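Glycosyl hydrolase, family 8 (Clostridium perfringens, PDB 3REN) is an alpha-amylase with an (alpha/alpha)6-barrel fold and probably hydrolyses alpha-glucosidic bonds in starch-like polysaccharides. Local coordinates at residues N202-I205 against L211-K214; L233-I238 against Y286-L291; V266-G271 against D275-I280. All coordinates share one frame; numbering follows the deposited sequence.

Interaction 1. Residues N202-I205 against L211-K214; sequences NGKI and LYRK
Ile-205 reaches with CD1 over one face of the Arg-213 guanidinium, toward the rim of the group and 3.6 Å from Arg-213 NE. The same methyl also rests on the backbone between Tyr-212 and Arg-213, so the isoleucine, which buries the most surface here, covers main chain and side chain together. A water also bridges the two residues. It donates to Ile-205 O at 2.6 Å and, lying in the guanidinium plane, accepts from Arg-213 NH2 at 2.8 Å. The planar cation is thus packed on a face by a hydrocarbon and met at its edge by the water. Separately, Arg-213 NH1 forms a salt bridge with Asp-224 and a hydrogen bond with the carbonyl of Glu-226.

Lys-204 works beside the tyrosine. A bend at its second torsion (chi2 -74°) carries the chain at a slant across the tyrosine side chain, with Lys-204 CD 3.9 Å from Tyr-212 CE1. Lys-204 NZ gives Tyr-212 OH only a weak hydrogen bond of 3.4 Å; its stronger partner is the carbonyl of Pro-210, while the phenol also bonds Glu-248.

Beneath these side chains the backbones form a single antiparallel bridge, with Lys-204 and Tyr-212 as a non-hydrogen-bonded pair. On one flank Arg-213 N donates to Gly-203 O at 2.8 Å, a nearly straight bond (168°). On the other, Ile-205 N donates to Leu-211 O at 2.9 Å.

Within the connection from helix 188-201 to strand 215-217, the bridge closes a short loop of five residues. Leu-211 and Tyr-212 turn to helix 231-243, Lys-204 and Leu-211 touch helix 249-262, and Arg-213 lies against Tyr-223 of strand 222-223.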
# COMPACT_ATOMS: atom_id res chain seq x y z
N ASN A 202 -8.91 -3.40 -19.10
CA ASN A 202 -9.24 -2.41 -20.10
C ASN A 202 -8.52 -1.08 -19.91
O ASN A 202 -8.71 -0.12 -20.69
CB ASN A 202 -10.76 -2.18 -20.17
CG ASN A 202 -11.51 -3.40 -20.75
OD1 ASN A 202 -11.19 -3.86 -21.83
ND2 ASN A 202 -12.50 -3.90 -20.02
N GLY A 203 -7.66 -1.00 -18.90
CA GLY A 203 -7.00 0.25 -18.60
C GLY A 203 -5.51 0.31 -18.88
O GLY A 203 -4.81 1.17 -18.32
N LYS A 204 -4.99 -0.56 -19.74
CA LYS A 204 -3.59 -0.42 -20.17
C LYS A 204 -3.37 0.91 -20.85
O LYS A 204 -4.25 1.40 -21.55
CB LYS A 204 -3.16 -1.50 -21.14
CG LYS A 204 -2.87 -2.86 -20.52
CD LYS A 204 -1.58 -2.89 -19.76
CE LYS A 204 -1.20 -4.34 -19.47
NZ LYS A 204 0.01 -4.44 -18.57
N ILE A 205 -2.17 1.47 -20.68
CA ILE A 205 -1.88 2.78 -21.21
C ILE A 205 -1.63 2.63 -22.71
O ILE A 205 -2.32 3.25 -23.50
CB ILE A 205 -0.66 3.46 -20.54
CG1 ILE A 205 -0.94 3.81 -19.08
CG2 ILE A 205 -0.24 4.74 -21.34
CD1 ILE A 205 -2.02 4.86 -18.87
N LEU A 211 1.70 -0.02 -18.85
CA LEU A 211 1.33 0.28 -17.47
C LEU A 211 -0.17 0.58 -17.43
O LEU A 211 -0.90 0.24 -18.37
CB LEU A 211 2.19 1.44 -16.95
CG LEU A 211 3.70 1.13 -16.97
CD1 LEU A 211 4.48 2.36 -16.52
CD2 LEU A 211 4.11 -0.12 -16.17
N TYR A 212 -0.65 1.23 -16.37
CA TYR A 212 -2.07 1.36 -16.19
C TYR A 212 -2.53 2.78 -16.02
O TYR A 212 -1.81 3.62 -15.47
CB TYR A 212 -2.54 0.54 -14.99
CG TYR A 212 -2.49 -0.91 -15.28
CD1 TYR A 212 -3.47 -1.50 -16.05
CD2 TYR A 212 -1.40 -1.68 -14.86
CE1 TYR A 212 -3.42 -2.85 -16.36
CE2 TYR A 212 -1.37 -3.05 -15.12
CZ TYR A 212 -2.40 -3.62 -15.87
OH TYR A 212 -2.39 -4.97 -16.17
N ARG A 213 -3.77 3.02 -16.47
CA ARG A 213 -4.47 4.26 -16.18
C ARG A 213 -4.60 4.44 -14.68
O ARG A 213 -4.66 3.45 -13.93
CB ARG A 213 -5.89 4.27 -16.79
CG ARG A 213 -5.94 4.47 -18.31
CD ARG A 213 -5.68 5.91 -18.69
NE ARG A 213 -5.18 6.03 -20.06
CZ ARG A 213 -4.53 7.10 -20.53
NH1 ARG A 213 -4.29 8.15 -19.75
NH2 ARG A 213 -4.09 7.09 -21.77
N LYS A 214 -4.64 5.67 -14.26
CA LYS A 214 -4.90 6.05 -12.91
C LYS A 214 -6.34 5.89 -12.37
O LYS A 214 -6.52 5.31 -11.34
CB LYS A 214 -4.40 7.46 -12.62
CG LYS A 214 -4.30 7.74 -11.19
CD LYS A 214 -4.35 9.15 -10.77
CE LYS A 214 -3.47 10.00 -11.59
O HOH W 1 -4.39 4.76 -23.37

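Interaction 2. Residues L233-I238 against Y286-L291; sequences LSTIVI and YSNVAL
Two first torsions set up the meeting of Thr-235 and Asn-288. In the threonine, chi1 of 68° lodges OG1 between the backbone nitrogen and the carbonyl carbon; in the asparagine, the first torsion sets CG opposite the carbonyl carbon and beside its own backbone nitrogen, which carries the amide toward the neighbouring helix. Asn-288 ND2 then donates to Thr-235 OG1 at 3.0 Å, with the oxygen lying close to the amide plane. The bond is moderately bent (151° at the hydrogen).

The hydroxyl is used twice. Besides accepting from the amide, Thr-235 OG1 is hydrogen-bonded to the carbonyl of Leu-232 one turn back, which can only accept; the proton of the hydroxyl is therefore directed into its own helix. This also fits the amide orientation, since the NH2 end is the one able to serve the oxygen.

Close contacts surround the bond. Asn-288 CB sits 3.3 Å from Thr-235 OG1 and 3.7 Å from Thr-235 CB, so the asparagine packs by its stem as well as its head. From the next residue, Ile-236 CG1 comes to 3.3 Å from Asn-288 ND2, a hydrocarbon flank for the amide nitrogen. Val-289 adds only a loose touch, its CG2 being 4.5 Å from Thr-235 CG2.

The two segments, on helix 231-243 and helix 283-296, run in roughly the same direction, their axes 9.3 Å apart at closest approach and 23° from parallel. Helix 249-262 comes between the two helices in sequence, a succession consistent with the (alpha/alpha)6 barrel. Ile-238 packs against helix 249-262, while Ser-287 and Ala-290 meet helices 299-312 and 335-346.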
# COMPACT_ATOMS: atom_id res chain seq x y z
N LEU A 233 1.41 4.12 -8.59
CA LEU A 233 0.11 3.54 -8.68
C LEU A 233 0.09 2.33 -9.59
O LEU A 233 -0.52 1.41 -9.27
CB LEU A 233 -0.95 4.53 -9.06
CG LEU A 233 -1.56 5.40 -7.98
CD1 LEU A 233 -0.72 5.72 -6.81
CD2 LEU A 233 -2.21 6.63 -8.56
N SER A 234 0.79 2.38 -10.70
CA SER A 234 0.80 1.18 -11.58
C SER A 234 1.52 -0.02 -10.91
O SER A 234 1.12 -1.16 -11.11
CB SER A 234 1.45 1.49 -12.93
OG SER A 234 0.57 2.26 -13.75
N THR A 235 2.59 0.23 -10.16
CA THR A 235 3.21 -0.85 -9.40
C THR A 235 2.24 -1.50 -8.40
O THR A 235 2.28 -2.73 -8.21
CB THR A 235 4.55 -0.47 -8.74
OG1 THR A 235 4.35 0.48 -7.67
CG2 THR A 235 5.50 0.08 -9.79
N ILE A 236 1.37 -0.69 -7.79
CA ILE A 236 0.39 -1.26 -6.87
C ILE A 236 -0.55 -2.17 -7.68
O ILE A 236 -0.78 -3.33 -7.31
CB ILE A 236 -0.39 -0.18 -6.09
CG1 ILE A 236 0.55 0.55 -5.14
CG2 ILE A 236 -1.58 -0.83 -5.25
CD1 ILE A 236 0.06 1.90 -4.68
N VAL A 237 -1.06 -1.67 -8.81
CA VAL A 237 -1.98 -2.48 -9.64
C VAL A 237 -1.29 -3.79 -10.07
O VAL A 237 -1.89 -4.88 -10.02
CB VAL A 237 -2.42 -1.71 -10.90
CG1 VAL A 237 -3.14 -2.63 -11.85
CG2 VAL A 237 -3.28 -0.47 -10.54
N ILE A 238 -0.05 -3.68 -10.52
CA ILE A 238 0.71 -4.86 -10.99
C ILE A 238 0.90 -5.87 -9.88
O ILE A 238 0.63 -7.06 -10.10
CB ILE A 238 2.08 -4.46 -11.60
CG1 ILE A 238 1.84 -3.67 -12.90
CG2 ILE A 238 2.97 -5.67 -11.79
CD1 ILE A 238 3.06 -2.84 -13.36
N TYR A 286 10.30 1.60 -5.10
CA TYR A 286 11.27 0.49 -4.98
C TYR A 286 10.76 -0.69 -4.16
O TYR A 286 11.01 -1.84 -4.51
CB TYR A 286 12.62 0.98 -4.43
CG TYR A 286 13.35 1.85 -5.44
CD1 TYR A 286 13.57 1.39 -6.75
CD2 TYR A 286 13.79 3.12 -5.11
CE1 TYR A 286 14.23 2.17 -7.72
CE2 TYR A 286 14.47 3.93 -6.06
CZ TYR A 286 14.68 3.43 -7.36
OH TYR A 286 15.34 4.20 -8.29
N SER A 287 10.02 -0.38 -3.08
CA SER A 287 9.34 -1.41 -2.29
C SER A 287 8.44 -2.28 -3.11
O SER A 287 8.50 -3.50 -2.98
CB SER A 287 8.52 -0.79 -1.15
OG SER A 287 9.40 -0.17 -0.22
N ASN A 288 7.60 -1.67 -3.95
CA ASN A 288 6.67 -2.44 -4.74
C ASN A 288 7.37 -3.29 -5.79
O ASN A 288 6.96 -4.43 -6.05
CB ASN A 288 5.65 -1.49 -5.41
CG ASN A 288 4.53 -1.10 -4.45
OD1 ASN A 288 4.34 -1.73 -3.43
ND2 ASN A 288 3.78 -0.04 -4.78
N VAL A 289 8.41 -2.72 -6.41
CA VAL A 289 9.18 -3.44 -7.42
C VAL A 289 9.83 -4.68 -6.77
O VAL A 289 9.81 -5.77 -7.34
CB VAL A 289 10.25 -2.52 -8.05
CG1 VAL A 289 11.14 -3.31 -9.00
CG2 VAL A 289 9.60 -1.36 -8.81
N ALA A 290 10.39 -4.50 -5.57
CA ALA A 290 10.94 -5.61 -4.78
C ALA A 290 9.88 -6.65 -4.44
O ALA A 290 10.15 -7.85 -4.50
CB ALA A 290 11.61 -5.09 -3.49
N LEU A 291 8.68 -6.21 -4.07
CA LEU A 291 7.60 -7.19 -3.75
C LEU A 291 7.13 -7.98 -4.99
O LEU A 291 6.80 -9.18 -4.91
CB LEU A 291 6.41 -6.51 -3.08
CG LEU A 291 6.80 -6.09 -1.66
CD1 LEU A 291 5.85 -5.02 -1.18
CD2 LEU A 291 6.83 -7.32 -0.71

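Interaction 3. Residues V266-G271 against D275-I280; sequences VATYNG and DATSQI
Val-266 lays CG2 against the methyl of Ala-276, with Val-266 CG2 and Ala-276 CB 3.8 Å apart, and its two methyls also lean on the carbonyl oxygen of Ser-278. This overlap belongs to a hairpin-like reversal on the surface of the (alpha/alpha)6-barrel protein, held by one antiparallel bridge. Tyr-269 and Ala-276 are the non-hydrogen-bonded pair of that bridge. Flanking it, Thr-277 N donates to Thr-268 O at 2.9 Å in a nearly straight bond, and Asn-270 N donates to Asp-275 O at 2.8 Å.

The threonines meet at about a right angle. In each, a chi1 near +60° (67° for Thr-268 and 46° for Thr-277) swings the hydroxyl in over its own backbone, and this turns the two groups to each other across the two segments. Thr-268 OG1 and Thr-277 OG1 are hydrogen-bonded at 2.7 Å. A water 2.6 Å from Thr-268 OG1 adds a further partner and reaches on, weakly, to Thr-277 O.

Tyr-269 takes the other side of the strand. Its ring passes Ala-276 obliquely, and the hydroxyl loops back within the same segment to accept from the backbone, Val-266 N to Tyr-269 OH being 3.0 Å. The ring also makes edge-to-face contacts with Trp-254 and Phe-231, and strand 268-270 pairs with strand 228-230, so the reversal is tied to the protein along its inner strand.

Farther along, Ala-267 N makes only a weak bond to Ile-280 O. The returning chain is shaped there by an ST turn: Ser-278 OG accepts from Ile-280 N at 2.9 Å, with an N-H...O angle of 163°.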
# COMPACT_ATOMS: atom_id res chain seq x y z
N VAL A 266 11.54 6.30 -11.53
CA VAL A 266 11.05 7.59 -11.06
C VAL A 266 9.50 7.64 -11.00
O VAL A 266 8.83 6.66 -11.35
CB VAL A 266 11.58 8.76 -11.93
CG1 VAL A 266 13.07 9.02 -11.64
CG2 VAL A 266 11.38 8.48 -13.40
N ALA A 267 8.96 8.78 -10.58
CA ALA A 267 7.51 8.91 -10.25
C ALA A 267 6.56 8.85 -11.43
O ALA A 267 5.42 8.42 -11.29
CB ALA A 267 7.26 10.20 -9.43
N THR A 268 7.01 9.35 -12.58
CA THR A 268 6.16 9.42 -13.77
C THR A 268 6.92 9.14 -15.10
O THR A 268 8.13 9.47 -15.23
CB THR A 268 5.41 10.83 -13.93
OG1 THR A 268 6.33 11.89 -14.17
CG2 THR A 268 4.53 11.19 -12.70
N TYR A 269 6.20 8.58 -16.06
CA TYR A 269 6.73 8.32 -17.40
C TYR A 269 5.70 8.78 -18.44
O TYR A 269 4.50 8.81 -18.17
CB TYR A 269 6.97 6.82 -17.58
CG TYR A 269 8.08 6.33 -16.67
CD1 TYR A 269 9.41 6.43 -17.07
CD2 TYR A 269 7.80 5.83 -15.41
CE1 TYR A 269 10.43 6.01 -16.27
CE2 TYR A 269 8.81 5.40 -14.59
CZ TYR A 269 10.14 5.51 -15.02
OH TYR A 269 11.18 5.10 -14.23
N ASN A 270 6.17 9.15 -19.63
CA ASN A 270 5.25 9.55 -20.68
C ASN A 270 4.54 8.32 -21.23
O ASN A 270 5.20 7.32 -21.51
CB ASN A 270 6.02 10.29 -21.79
CG ASN A 270 5.12 10.63 -22.97
OD1 ASN A 270 4.91 9.81 -23.86
ND2 ASN A 270 4.50 11.79 -22.90
N GLY A 271 3.22 8.37 -21.38
CA GLY A 271 2.40 7.20 -21.78
C GLY A 271 2.62 6.72 -23.22
O GLY A 271 2.32 5.58 -23.54
N ASP A 275 9.47 7.72 -21.85
CA ASP A 275 10.50 8.56 -21.23
C ASP A 275 10.11 8.97 -19.81
O ASP A 275 8.94 9.32 -19.57
CB ASP A 275 10.67 9.86 -21.99
CG ASP A 275 11.38 9.69 -23.36
OD1 ASP A 275 12.08 8.67 -23.57
OD2 ASP A 275 11.21 10.62 -24.18
N ALA A 276 11.08 8.94 -18.91
CA ALA A 276 10.95 9.56 -17.61
C ALA A 276 10.43 10.98 -17.79
O ALA A 276 10.87 11.71 -18.69
CB ALA A 276 12.29 9.61 -16.91
N THR A 277 9.49 11.37 -16.94
CA THR A 277 8.99 12.74 -16.94
C THR A 277 9.09 13.34 -15.56
O THR A 277 8.53 14.40 -15.30
CB THR A 277 7.53 12.85 -17.46
OG1 THR A 277 6.72 11.83 -16.85
CG2 THR A 277 7.48 12.65 -18.97
N SER A 278 9.85 12.66 -14.68
CA SER A 278 10.08 13.15 -13.33
C SER A 278 11.51 12.81 -12.96
O SER A 278 12.08 11.90 -13.53
CB SER A 278 9.13 12.45 -12.33
OG SER A 278 9.42 12.86 -10.99
N GLN A 279 12.09 13.52 -12.01
CA GLN A 279 13.37 13.08 -11.44
C GLN A 279 13.21 12.46 -10.05
O GLN A 279 14.20 12.12 -9.38
CB GLN A 279 14.31 14.27 -11.31
CG GLN A 279 15.02 14.62 -12.59
CD GLN A 279 15.81 15.92 -12.41
OE1 GLN A 279 15.23 17.01 -12.39
NE2 GLN A 279 17.13 15.80 -12.26
N ILE A 280 11.97 12.32 -9.61
CA ILE A 280 11.70 11.94 -8.23
C ILE A 280 11.69 10.42 -8.08
O ILE A 280 10.93 9.74 -8.76
CB ILE A 280 10.36 12.56 -7.72
CG1 ILE A 280 10.37 14.10 -7.87
CG2 ILE A 280 10.06 12.14 -6.25
CD1 ILE A 280 11.62 14.83 -7.33
O HOH W 2 5.77 14.26 -13.19

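In the fold
The centre of interaction 2 is about 9 Å from the centre of the chain, those of interactions 1 and 3 about 18 and 20 Å, on the same side; the three centres are 14 to 15 Å apart. Along the chain, interaction 1 is complete before the others begin, and 266-280 falls between the two helical segments of interaction 2. The first two contacts touch directly: Tyr-212 N probably bonds Ser-234 OG. Ile-205 also packs on Gly-271, linking interactions 1 and 3. Thus interaction 1 packs on helix 231-243, while interaction 3 lies in the connection that leads into helix 283-296 without touching interaction 2, which spans a much longer stretch of sequence.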